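Long-range contacts in EmrA (Aquifex aeolicus, PDB 4TKO), which probably serves as the periplasmic adaptor of a major facilitator superfamily multidrug efflux pump, helping to carry xenobiotics out of the cell: residues 13-18 with 338-343; 228-233 with 248-253; 258-263 with 324-329; 273-278 with 287-292. One frame throughout, in Å; residues are numbered along the deposited sequence.

Interaction 1 of 4, residues 13-18 with 338-343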
loop_
_atom_site.group_PDB
_atom_site.type_symbol
_atom_site.label_atom_id
_atom_site.label_comp_id
_atom_site.label_asym_id
_atom_site.label_seq_id
_atom_site.Cartn_x
_atom_site.Cartn_y
_atom_site.Cartn_z
ATOM N N VAL A 13 24.083 18.845 49.013
ATOM C CA VAL A 13 23.854 19.101 47.594
ATOM C C VAL A 13 23.365 17.848 46.859
ATOM O O VAL A 13 23.940 16.757 46.974
ATOM C CB VAL A 13 25.142 19.672 46.891
ATOM C CG1 VAL A 13 26.270 19.928 47.892
ATOM C CG2 VAL A 13 25.619 18.756 45.785
ATOM N N PHE A 14 22.285 18.007 46.103
ATOM C CA PHE A 14 21.744 16.884 45.331
ATOM C C PHE A 14 21.615 17.273 43.889
ATOM O O PHE A 14 20.958 18.274 43.579
ATOM C CB PHE A 14 20.381 16.447 45.869
ATOM C CG PHE A 14 20.374 16.244 47.346
ATOM C CD1 PHE A 14 20.216 17.329 48.209
ATOM C CD2 PHE A 14 20.580 14.982 47.879
ATOM C CE1 PHE A 14 20.244 17.149 49.566
ATOM C CE2 PHE A 14 20.601 14.797 49.228
ATOM C CZ PHE A 14 20.432 15.878 50.077
ATOM N N VAL A 15 22.252 16.497 43.017
ATOM C CA VAL A 15 22.020 16.660 41.590
ATOM C C VAL A 15 20.631 16.093 41.250
ATOM O O VAL A 15 20.312 14.915 41.501
ATOM C CB VAL A 15 23.139 15.975 40.758
ATOM C CG1 VAL A 15 22.855 16.065 39.293
ATOM C CG2 VAL A 15 24.477 16.620 41.048
ATOM N N LYS A 16 19.786 16.944 40.677
ATOM C CA LYS A 16 18.424 16.538 40.342
ATOM C C LYS A 16 18.098 16.785 38.873
ATOM O O LYS A 16 18.822 17.491 38.172
ATOM C CB LYS A 16 17.417 17.269 41.233
ATOM C CG LYS A 16 17.656 17.062 42.721
ATOM C CD LYS A 16 16.377 17.229 43.528
ATOM C CE LYS A 16 15.389 16.110 43.237
ATOM N NZ LYS A 16 14.152 16.238 44.056
ATOM N N ALA A 17 17.000 16.192 38.415
ATOM C CA ALA A 17 16.577 16.318 37.025
ATOM C C ALA A 17 15.117 16.748 36.931
ATOM O O ALA A 17 14.222 16.050 37.409
ATOM C CB ALA A 17 16.792 15.004 36.286
ATOM N N ASP A 18 14.885 17.902 36.313
ATOM C CA ASP A 18 13.532 18.411 36.128
ATOM C C ASP A 18 12.728 17.533 35.173
ATOM O O ASP A 18 11.719 16.943 35.560
ATOM C CB ASP A 18 13.563 19.852 35.613
ATOM C CG ASP A 18 13.410 20.872 36.724
ATOM O OD1 ASP A 18 12.762 20.548 37.743
ATOM O OD2 ASP A 18 13.933 21.997 36.577
ATOM N N VAL A 338 21.696 11.722 38.462
ATOM C CA VAL A 338 20.794 12.096 39.561
ATOM C C VAL A 338 21.288 11.510 40.877
ATOM O O VAL A 338 21.611 10.333 40.934
ATOM C CB VAL A 338 19.334 11.605 39.346
ATOM C CG1 VAL A 338 18.572 11.690 40.641
ATOM C CG2 VAL A 338 18.623 12.413 38.275
ATOM N N GLY A 339 21.365 12.327 41.924
ATOM C CA GLY A 339 21.734 11.815 43.227
ATOM C C GLY A 339 23.140 12.140 43.696
ATOM O O GLY A 339 23.507 11.908 44.862
ATOM N N MET A 340 23.946 12.677 42.787
ATOM C CA MET A 340 25.323 13.017 43.113
ATOM C C MET A 340 25.388 14.116 44.168
ATOM O O MET A 340 24.616 15.075 44.132
ATOM C CB MET A 340 26.080 13.450 41.855
ATOM C CG MET A 340 26.647 12.297 41.044
ATOM S SD MET A 340 27.598 12.853 39.617
ATOM C CE MET A 340 26.725 14.358 39.192
ATOM N N GLY A 341 26.321 13.970 45.103
ATOM C CA GLY A 341 26.558 14.976 46.119
ATOM C C GLY A 341 27.928 15.625 45.991
ATOM O O GLY A 341 28.675 15.385 45.043
ATOM N N GLY A 342 28.261 16.451 46.969
ATOM C CA GLY A 342 29.501 17.194 46.946
ATOM C C GLY A 342 29.401 18.433 47.806
ATOM O O GLY A 342 28.793 18.404 48.863
ATOM N N GLU A 343 29.976 19.529 47.332
ATOM C CA GLU A 343 30.115 20.735 48.133
ATOM C C GLU A 343 29.767 21.901 47.260
ATOM O O GLU A 343 30.066 21.870 46.061
ATOM C CB GLU A 343 31.533 20.855 48.667
ATOM C CG GLU A 343 31.727 21.885 49.749
ATOM C CD GLU A 343 33.059 21.703 50.467
ATOM O OE1 GLU A 343 33.101 20.897 51.426
ATOM O OE2 GLU A 343 34.058 22.353 50.067
#
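Two backbone hydrogen bonds carry this contact, and both grip Val-15. Its amide N donates to Met-340 O over 3.0 Å, with 157° at the hydrogen, and its carbonyl O accepts from Gly-339 N at 2.8 Å, the donor lying in the carbonyl plane on a lone pair. Weaker CA-H...O contacts extend the pairing along the chain: Gly-341 CA comes 3.3 Å from Val-13 O, and Val-338 CA also approaches Val-15 O. The two segments run roughly antiparallel, their end-to-end directions 155° apart.

Apolar contacts are few. Val-15 and Met-340 lie side by side and point the same way; Val-15 CG2, set beside its own backbone N (chi1 of the residue 176°), sits 3.6 Å from Met-340 CB. The Met-340 chain bends at chi3, which brings CE back to the same methyl. Leu-280 of strand 275-280 touches both side chains. Nearer the other end, Ala-17 CB meets Val-338 CG2 at 3.7 Å. Val-13 turns its methyls onto the glycine backbone at Gly-341 and Gly-342.

On its other edge, strand 7-24 bonds to strand 256-263 through Phe-14 and Lys-16, so residues 13-18 have a neighbour on each edge within the large antiparallel sheet. With its polar bonding confined to main-chain groups, the contact fixes how the incoming C-terminal segment lies along that strand largely without side-chain polarity.

Interaction 2 of 4, residues 228-233 with 248-253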
loop_
_atom_site.group_PDB
_atom_site.type_symbol
_atom_site.label_atom_id
_atom_site.label_comp_id
_atom_site.label_asym_id
_atom_site.label_seq_id
_atom_site.Cartn_x
_atom_site.Cartn_y
_atom_site.Cartn_z
ATOM N N GLY A 228 20.899 11.450 25.892
ATOM C CA GLY A 228 20.559 11.575 27.297
ATOM C C GLY A 228 21.256 10.549 28.166
ATOM O O GLY A 228 22.056 9.751 27.658
ATOM N N VAL A 229 20.980 10.568 29.471
ATOM C CA VAL A 229 21.609 9.590 30.347
ATOM C C VAL A 229 20.542 8.732 31.015
ATOM O O VAL A 229 19.451 9.217 31.344
ATOM C CB VAL A 229 22.514 10.264 31.421
ATOM C CG1 VAL A 229 23.319 11.374 30.776
ATOM C CG2 VAL A 229 21.697 10.847 32.517
ATOM N N VAL A 230 20.856 7.458 31.212
ATOM C CA VAL A 230 19.880 6.535 31.763
ATOM C C VAL A 230 19.736 6.758 33.250
ATOM O O VAL A 230 20.620 6.435 34.036
ATOM C CB VAL A 230 20.251 5.078 31.498
ATOM C CG1 VAL A 230 19.168 4.179 32.022
ATOM C CG2 VAL A 230 20.428 4.863 30.021
ATOM N N ALA A 231 18.587 7.309 33.616
ATOM C CA ALA A 231 18.284 7.692 34.981
ATOM C C ALA A 231 17.749 6.532 35.804
ATOM O O ALA A 231 17.915 6.522 37.029
ATOM C CB ALA A 231 17.280 8.846 34.982
ATOM N N LYS A 232 17.094 5.578 35.135
ATOM C CA LYS A 232 16.542 4.392 35.791
ATOM C C LYS A 232 16.423 3.252 34.794
ATOM O O LYS A 232 16.251 3.474 33.593
ATOM C CB LYS A 232 15.167 4.684 36.415
ATOM C CG LYS A 232 15.183 5.737 37.527
ATOM C CD LYS A 232 14.696 5.181 38.872
ATOM C CE LYS A 232 15.161 6.046 40.065
ATOM N NZ LYS A 232 16.549 5.669 40.511
ATOM N N ARG A 233 16.533 2.026 35.292
ATOM C CA ARG A 233 16.274 0.848 34.477
ATOM C C ARG A 233 15.289 -0.065 35.182
ATOM O O ARG A 233 15.559 -0.567 36.266
ATOM C CB ARG A 233 17.564 0.082 34.170
ATOM C CG ARG A 233 17.287 -1.261 33.528
ATOM C CD ARG A 233 18.494 -1.826 32.819
ATOM N NE ARG A 233 19.464 -2.361 33.768
ATOM C CZ ARG A 233 19.378 -3.560 34.332
ATOM N NH1 ARG A 233 18.364 -4.360 34.038
ATOM N NH2 ARG A 233 20.303 -3.951 35.200
ATOM N N PHE A 248 13.115 2.197 30.640
ATOM C CA PHE A 248 14.124 3.099 31.193
ATOM C C PHE A 248 13.551 4.477 31.421
ATOM O O PHE A 248 12.489 4.830 30.889
ATOM C CB PHE A 248 15.349 3.247 30.276
ATOM C CG PHE A 248 15.982 1.947 29.880
ATOM C CD1 PHE A 248 15.419 1.162 28.884
ATOM C CD2 PHE A 248 17.146 1.522 30.488
ATOM C CE1 PHE A 248 16.003 -0.030 28.522
ATOM C CE2 PHE A 248 17.735 0.326 30.130
ATOM C CZ PHE A 248 17.170 -0.447 29.143
ATOM N N ALA A 249 14.279 5.264 32.203
ATOM C CA ALA A 249 14.077 6.702 32.226
ATOM C C ALA A 249 15.303 7.405 31.617
ATOM O O ALA A 249 16.436 7.096 31.963
ATOM C CB ALA A 249 13.829 7.167 33.624
ATOM N N LEU A 250 15.067 8.329 30.694
ATOM C CA LEU A 250 16.150 9.047 30.048
ATOM C C LEU A 250 16.101 10.512 30.413
ATOM O O LEU A 250 15.049 11.138 30.340
ATOM C CB LEU A 250 16.080 8.904 28.539
ATOM C CG LEU A 250 17.437 8.935 27.847
ATOM C CD1 LEU A 250 18.308 7.828 28.387
ATOM C CD2 LEU A 250 17.253 8.782 26.357
ATOM N N VAL A 251 17.248 11.050 30.809
ATOM C CA VAL A 251 17.340 12.438 31.214
ATOM C C VAL A 251 18.032 13.256 30.134
ATOM O O VAL A 251 19.098 12.892 29.633
ATOM C CB VAL A 251 18.106 12.581 32.546
ATOM C CG1 VAL A 251 18.412 14.062 32.862
ATOM C CG2 VAL A 251 17.315 11.933 33.662
ATOM N N ASN A 252 17.396 14.352 29.762
ATOM C CA ASN A 252 18.005 15.298 28.863
ATOM C C ASN A 252 19.004 16.097 29.675
ATOM O O ASN A 252 18.647 16.763 30.639
ATOM C CB ASN A 252 16.934 16.183 28.230
ATOM C CG ASN A 252 17.498 17.453 27.632
ATOM O OD1 ASN A 252 18.704 17.583 27.410
ATOM N ND2 ASN A 252 16.617 18.402 27.360
ATOM N N PRO A 253 20.271 16.022 29.297
ATOM C CA PRO A 253 21.325 16.597 30.137
ATOM C C PRO A 253 21.117 18.085 30.444
ATOM O O PRO A 253 21.553 18.557 31.491
ATOM C CB PRO A 253 22.585 16.372 29.307
ATOM C CG PRO A 253 22.265 15.183 28.467
ATOM C CD PRO A 253 20.805 15.301 28.134
#
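Phe-248 has CG beside its backbone N and anti to the carbonyl carbon (chi1 -54°), whereas Arg-233 sends CG anti to its own N (chi1 170°). These torsions lay the two side chains next to each other, pointing the same way, and Arg-233 CD comes 3.5 Å from Phe-248 CE2. The guanidinium plane is tilted 52° from the ring, and Arg-233 NE is engaged in a salt bridge with Asp-37. Val-230, with CG1 anti to its N, brings that methyl to the ring edge, 3.7 Å from Phe-248 CD2; its CG2 faces Leu-250 CD1.

The strands are antiparallel, and a classic beta bulge interrupts them: Ala-231 and Lys-232 both face Ala-249. Ala-231 N donates to Ala-249 O at 2.7 Å, and Ala-249 N donates to Lys-232 O at 3.0 Å, each donor standing above the acceptor's carbonyl plane. On the N-terminal side of the bulge in strand 228-233, Val-229 and Val-251 form a hydrogen-bonded pair, with Val-229 N to Val-251 O at 3.0 Å and Val-251 N to Val-229 O at 2.9 Å. Both strands belong to a region matching the barrel-sandwich hybrid, a lipoyl-like fold common in membrane fusion proteins.

On the face of Val-229 and Val-251, Phe-256 packs against both residues. The extra residue in the bulge turns Ala-231 CB toward the partner strand, 3.4 Å from Val-251 CG2. Gly-228 CA approaches Val-251 O to 3.1 Å, while Pro-253 CD lies against the same CA.

Interaction 3 of 4, residues 258-263 with 324-329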
loop_
_atom_site.group_PDB
_atom_site.type_symbol
_atom_site.label_atom_id
_atom_site.label_comp_id
_atom_site.label_asym_id
_atom_site.label_seq_id
_atom_site.Cartn_x
_atom_site.Cartn_y
_atom_site.Cartn_z
ATOM N N VAL A 258 21.366 21.613 40.259
ATOM C CA VAL A 258 21.805 21.208 41.578
ATOM C C VAL A 258 20.844 21.785 42.581
ATOM O O VAL A 258 20.409 22.943 42.448
ATOM C CB VAL A 258 23.230 21.666 41.872
ATOM C CG1 VAL A 258 23.588 21.383 43.318
ATOM C CG2 VAL A 258 24.192 20.969 40.929
ATOM N N GLU A 259 20.465 20.952 43.544
ATOM C CA GLU A 259 19.586 21.390 44.608
ATOM C C GLU A 259 20.372 21.407 45.897
ATOM O O GLU A 259 21.000 20.415 46.295
ATOM C CB GLU A 259 18.362 20.490 44.730
ATOM C CG GLU A 259 17.338 20.975 45.765
ATOM C CD GLU A 259 16.478 19.843 46.350
ATOM O OE1 GLU A 259 15.274 20.075 46.600
ATOM O OE2 GLU A 259 17.003 18.723 46.569
ATOM N N VAL A 260 20.334 22.553 46.545
ATOM C CA VAL A 260 21.097 22.749 47.762
ATOM C C VAL A 260 20.142 23.032 48.904
ATOM O O VAL A 260 19.225 23.846 48.762
ATOM C CB VAL A 260 22.106 23.895 47.578
ATOM C CG1 VAL A 260 22.810 24.201 48.859
ATOM C CG2 VAL A 260 23.118 23.501 46.513
ATOM N N LEU A 261 20.322 22.316 50.011
ATOM C CA LEU A 261 19.537 22.575 51.227
ATOM C C LEU A 261 20.339 23.455 52.166
ATOM O O LEU A 261 21.256 22.981 52.844
ATOM C CB LEU A 261 19.148 21.274 51.934
ATOM C CG LEU A 261 18.175 20.489 51.078
ATOM C CD1 LEU A 261 17.588 19.352 51.858
ATOM C CD2 LEU A 261 17.090 21.428 50.548
ATOM N N LEU A 262 19.999 24.736 52.200
ATOM C CA LEU A 262 20.815 25.713 52.916
ATOM C C LEU A 262 20.237 26.081 54.280
ATOM O O LEU A 262 19.051 26.425 54.381
ATOM C CB LEU A 262 20.973 26.973 52.059
ATOM C CG LEU A 262 22.236 27.793 52.312
ATOM C CD1 LEU A 262 23.353 26.897 52.824
ATOM C CD2 LEU A 262 22.652 28.466 51.027
ATOM N N GLU A 263 21.071 26.013 55.321
ATOM C CA GLU A 263 20.665 26.483 56.653
ATOM C C GLU A 263 20.192 27.931 56.540
ATOM O O GLU A 263 20.789 28.725 55.808
ATOM C CB GLU A 263 21.816 26.349 57.648
ATOM C CG GLU A 263 22.677 25.104 57.406
ATOM C CD GLU A 263 23.608 24.772 58.571
ATOM O OE1 GLU A 263 23.675 25.572 59.530
ATOM O OE2 GLU A 263 24.271 23.707 58.529
ATOM N N VAL A 324 17.488 25.539 47.848
ATOM C CA VAL A 324 17.875 26.526 46.854
ATOM C C VAL A 324 18.241 25.801 45.576
ATOM O O VAL A 324 19.003 24.826 45.590
ATOM C CB VAL A 324 19.061 27.399 47.315
ATOM C CG1 VAL A 324 19.315 28.506 46.305
ATOM C CG2 VAL A 324 18.774 27.999 48.675
ATOM N N LYS A 325 17.669 26.280 44.479
ATOM C CA LYS A 325 17.856 25.672 43.173
ATOM C C LYS A 325 18.945 26.403 42.404
ATOM O O LYS A 325 18.921 27.631 42.282
ATOM C CB LYS A 325 16.542 25.688 42.381
ATOM C CG LYS A 325 16.534 24.761 41.187
ATOM C CD LYS A 325 15.342 25.008 40.282
ATOM C CE LYS A 325 15.489 24.290 38.937
ATOM N NZ LYS A 325 14.415 24.685 37.975
ATOM N N ILE A 326 19.895 25.642 41.876
ATOM C CA ILE A 326 20.984 26.217 41.104
ATOM C C ILE A 326 21.001 25.764 39.638
ATOM O O ILE A 326 21.090 24.562 39.354
ATOM C CB ILE A 326 22.307 25.850 41.753
ATOM C CG1 ILE A 326 22.386 26.493 43.135
ATOM C CG2 ILE A 326 23.482 26.243 40.850
ATOM C CD1 ILE A 326 23.390 25.830 44.017
ATOM N N LYS A 327 20.911 26.721 38.718
ATOM C CA LYS A 327 21.065 26.442 37.282
ATOM C C LYS A 327 22.533 26.361 36.877
ATOM O O LYS A 327 23.338 27.228 37.243
ATOM C CB LYS A 327 20.372 27.505 36.432
ATOM C CG LYS A 327 20.818 27.481 34.978
ATOM C CD LYS A 327 19.783 28.058 34.008
ATOM C CE LYS A 327 19.848 29.575 33.904
ATOM N NZ LYS A 327 19.053 30.087 32.739
ATOM N N ILE A 328 22.878 25.317 36.123
ATOM C CA ILE A 328 24.266 25.094 35.717
ATOM C C ILE A 328 24.642 25.887 34.481
ATOM O O ILE A 328 23.872 25.969 33.521
ATOM C CB ILE A 328 24.517 23.633 35.436
ATOM C CG1 ILE A 328 23.889 22.790 36.544
ATOM C CG2 ILE A 328 26.006 23.383 35.242
ATOM C CD1 ILE A 328 24.124 21.307 36.390
ATOM N N THR A 329 25.832 26.467 34.492
ATOM C CA THR A 329 26.227 27.342 33.394
ATOM C C THR A 329 27.595 27.022 32.799
ATOM O O THR A 329 27.927 27.514 31.727
ATOM C CB THR A 329 26.216 28.809 33.834
ATOM O OG1 THR A 329 27.041 28.977 34.999
ATOM C CG2 THR A 329 24.780 29.246 34.133
#
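Val-260 and Ile-326 cross obliquely on the buried face of this antiparallel pair, tip to tip. Val-260 holds CG1 anti to its backbone N (chi1 175°), which sets CG2 beside that N and aims it at the partner strand. Ile-326 places CG1 beside its own N (chi1 -64°) and extends the chain, so that CD1 meets Val-260 CG2 at 3.4 Å. The contact is diagonal, since in register Val-260 pairs with Val-324 and Ile-326 with Val-258. Directly across the pair, Val-258 CB and Ile-326 CB are 4.3 Å apart, and farther along Val-324 CG2 faces Leu-262 CB.

Glu-259 and Lys-325 form the non-hydrogen-bonded pair between these rungs and point to the opposite face. Both have CG anti to the backbone N and extended chains, yet the ammonium of Lys-325 is taken by a salt bridge to Asp-18 and a cation-pi contact with Tyr-257.

The backbone keeps the side chains in this register. Val-258 N donates to Ile-326 O at 3.1 Å and Ile-326 N returns the bond to Val-258 O at 2.8 Å. The second rung joins Val-260 N to Val-324 O over 2.8 Å, with 170° at the hydrogen, and Val-324 N to Val-260 O nearly along the C=O axis.

Val-344 of strand 342-347 touches both Val-260 and Ile-326, and Val-292 touches Val-324. An apolar face closed over by other strands, backed by a charged face, is the amphipathic pattern of a beta-barrel wall, here within the region matching the AaeA-like barrel of efflux adaptors.

Interaction 4 of 4, residues 273-278 with 287-292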
loop_
_atom_site.group_PDB
_atom_site.type_symbol
_atom_site.label_atom_id
_atom_site.label_comp_id
_atom_site.label_asym_id
_atom_site.label_seq_id
_atom_site.Cartn_x
_atom_site.Cartn_y
_atom_site.Cartn_z
ATOM N N GLY A 273 20.176 34.960 41.028
ATOM C CA GLY A 273 21.101 35.614 40.127
ATOM C C GLY A 273 22.546 35.416 40.536
ATOM O O GLY A 273 23.465 35.601 39.728
ATOM N N ASN A 274 22.752 35.020 41.787
ATOM C CA ASN A 274 24.100 34.953 42.319
ATOM C C ASN A 274 24.878 33.771 41.789
ATOM O O ASN A 274 24.323 32.705 41.563
ATOM C CB ASN A 274 24.071 34.919 43.847
ATOM C CG ASN A 274 23.791 36.283 44.448
ATOM O OD1 ASN A 274 23.143 37.129 43.827
ATOM N ND2 ASN A 274 24.294 36.509 45.650
ATOM N N LYS A 275 26.173 33.981 41.577
ATOM C CA LYS A 275 27.078 32.919 41.144
ATOM C C LYS A 275 27.052 31.783 42.135
ATOM O O LYS A 275 26.674 31.969 43.287
ATOM C CB LYS A 275 28.515 33.434 40.997
ATOM C CG LYS A 275 28.875 33.916 39.598
ATOM C CD LYS A 275 28.820 32.758 38.622
ATOM C CE LYS A 275 29.735 32.972 37.437
ATOM N NZ LYS A 275 29.731 31.749 36.585
ATOM N N ALA A 276 27.457 30.605 41.686
ATOM C CA ALA A 276 27.578 29.469 42.572
ATOM C C ALA A 276 28.552 28.492 41.964
ATOM O O ALA A 276 28.768 28.498 40.749
ATOM C CB ALA A 276 26.233 28.818 42.802
ATOM N N TYR A 277 29.117 27.639 42.812
ATOM C CA TYR A 277 30.230 26.784 42.430
ATOM C C TYR A 277 30.100 25.400 43.047
ATOM O O TYR A 277 29.995 25.255 44.263
ATOM C CB TYR A 277 31.544 27.454 42.833
ATOM C CG TYR A 277 31.697 28.802 42.147
ATOM C CD1 TYR A 277 32.104 28.880 40.825
ATOM C CD2 TYR A 277 31.382 29.992 42.803
ATOM C CE1 TYR A 277 32.220 30.096 40.179
ATOM C CE2 TYR A 277 31.498 31.218 42.159
ATOM C CZ TYR A 277 31.921 31.258 40.848
ATOM O OH TYR A 277 32.047 32.459 40.196
ATOM N N VAL A 278 30.105 24.380 42.196
ATOM C CA VAL A 278 29.798 23.033 42.637
ATOM C C VAL A 278 30.950 22.074 42.424
ATOM O O VAL A 278 31.500 21.991 41.335
ATOM C CB VAL A 278 28.567 22.468 41.892
ATOM C CG1 VAL A 278 28.090 21.197 42.563
ATOM C CG2 VAL A 278 27.451 23.493 41.843
ATOM N N LEU A 287 35.057 21.727 38.106
ATOM C CA LEU A 287 34.284 22.710 38.822
ATOM C C LEU A 287 33.055 23.119 38.027
ATOM O O LEU A 287 33.136 23.939 37.116
ATOM C CB LEU A 287 35.121 23.944 39.130
ATOM C CG LEU A 287 34.341 24.909 40.017
ATOM C CD1 LEU A 287 34.291 24.373 41.457
ATOM C CD2 LEU A 287 34.908 26.305 39.957
ATOM N N PHE A 288 31.907 22.553 38.374
ATOM C CA PHE A 288 30.665 23.040 37.807
ATOM C C PHE A 288 30.358 24.414 38.359
ATOM O O PHE A 288 30.819 24.782 39.432
ATOM C CB PHE A 288 29.536 22.072 38.088
ATOM C CG PHE A 288 29.689 20.782 37.375
ATOM C CD1 PHE A 288 29.155 20.615 36.107
ATOM C CD2 PHE A 288 30.407 19.742 37.947
ATOM C CE1 PHE A 288 29.305 19.410 35.431
ATOM C CE2 PHE A 288 30.572 18.542 37.269
ATOM C CZ PHE A 288 30.019 18.380 36.009
ATOM N N GLU A 289 29.553 25.162 37.627
ATOM C CA GLU A 289 29.411 26.582 37.868
ATOM C C GLU A 289 27.994 26.997 37.506
ATOM O O GLU A 289 27.429 26.511 36.521
ATOM C CB GLU A 289 30.458 27.334 37.045
ATOM C CG GLU A 289 30.440 28.843 37.120
ATOM C CD GLU A 289 31.635 29.453 36.383
ATOM O OE1 GLU A 289 32.740 28.857 36.449
ATOM O OE2 GLU A 289 31.467 30.509 35.728
ATOM N N GLY A 290 27.397 27.874 38.303
ATOM C CA GLY A 290 26.050 28.308 37.989
ATOM C C GLY A 290 25.567 29.514 38.753
ATOM O O GLY A 290 26.318 30.134 39.515
ATOM N N VAL A 291 24.298 29.839 38.535
ATOM C CA VAL A 291 23.621 30.900 39.272
ATOM C C VAL A 291 22.408 30.381 40.026
ATOM O O VAL A 291 21.836 29.344 39.683
ATOM C CB VAL A 291 23.124 32.032 38.355
ATOM C CG1 VAL A 291 24.252 32.971 38.010
ATOM C CG2 VAL A 291 22.462 31.435 37.122
ATOM N N VAL A 292 21.997 31.144 41.028
ATOM C CA VAL A 292 20.835 30.813 41.809
ATOM C C VAL A 292 19.572 31.088 41.012
ATOM O O VAL A 292 19.285 32.234 40.671
ATOM C CB VAL A 292 20.836 31.595 43.106
ATOM C CG1 VAL A 292 19.753 31.077 44.031
ATOM C CG2 VAL A 292 22.203 31.460 43.748
#
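Strands 275-280 and 288-295 form a beta hairpin in the region matching the AaeA-like beta-barrel, and residues 273-278 pair antiparallel with 287-292. Gly-273, at the open end, donates its N to Val-292 O at 2.9 Å, on a lone pair of that carbonyl. The backbone O of Asn-274 accepts from Val-292 N at 2.9 Å, while its CB lies against Val-292 CG2. Asn-274 ND2 is hydrogen-bonded to Arg-347 O and Thr-349 OG1, tying this end of the hairpin to the C-terminal strand.

Lys-275 turns to the face it shares with Val-291, Tyr-277 and Glu-289. A bend at chi2 (-64°) carries its chain obliquely across to Glu-289, whose own chain extends from a CG anti to the backbone N; NZ and OE2 form a salt bridge, although the modelled positions are too close for its geometry to be trusted. Ala-276 points to the other face, and its backbone pairs with Gly-290: Gly-290 N donates to Ala-276 O at 2.9 Å, from above the carbonyl plane, and the return bond from Ala-276 N to Gly-290 O is very short and strongly bent in the model, so little rests on its geometry.

Tyr-277 lies alongside Glu-289, its CE1 3.8 Å from Glu-289 CG, with ring and carboxylate planes 59° apart. Leu-287 crosses the same ring obliquely, its CD2 3.9 Å from Tyr-277 CD1. Val-278 completes the walk on the buried face, where Val-344 also touches it. Its N-H makes the straightest bond of the contact, reaching Phe-288 O at 2.9 Å with 177° at the hydrogen, and its CB stands 3.9 Å from Phe-288 CB.

Overall arrangement
All four interactions lie in one antiparallel beta region, away from the centre of the elongated chain. Interactions 2 and 3 are the more buried, while 1 and 4 are only partly buried, with three and two exposed residues. Interaction 1 borders the others: strand 7-24 neighbours both 246-251 of interaction 2 and 256-263 of interaction 3, and 342-347 neighbours 275-280 of interaction 4. Interactions 3 and 4, centres about 8 Å apart, are joined as strand 321-330 pairs with 288-295. Regular paired rungs hold interaction 3, a bulge breaks interaction 2, and interaction 1 has two bonds about a single residue. Only interaction 4 has a salt bridge between its own segments; Asp-18 and Lys-325 link interactions 1 and 3.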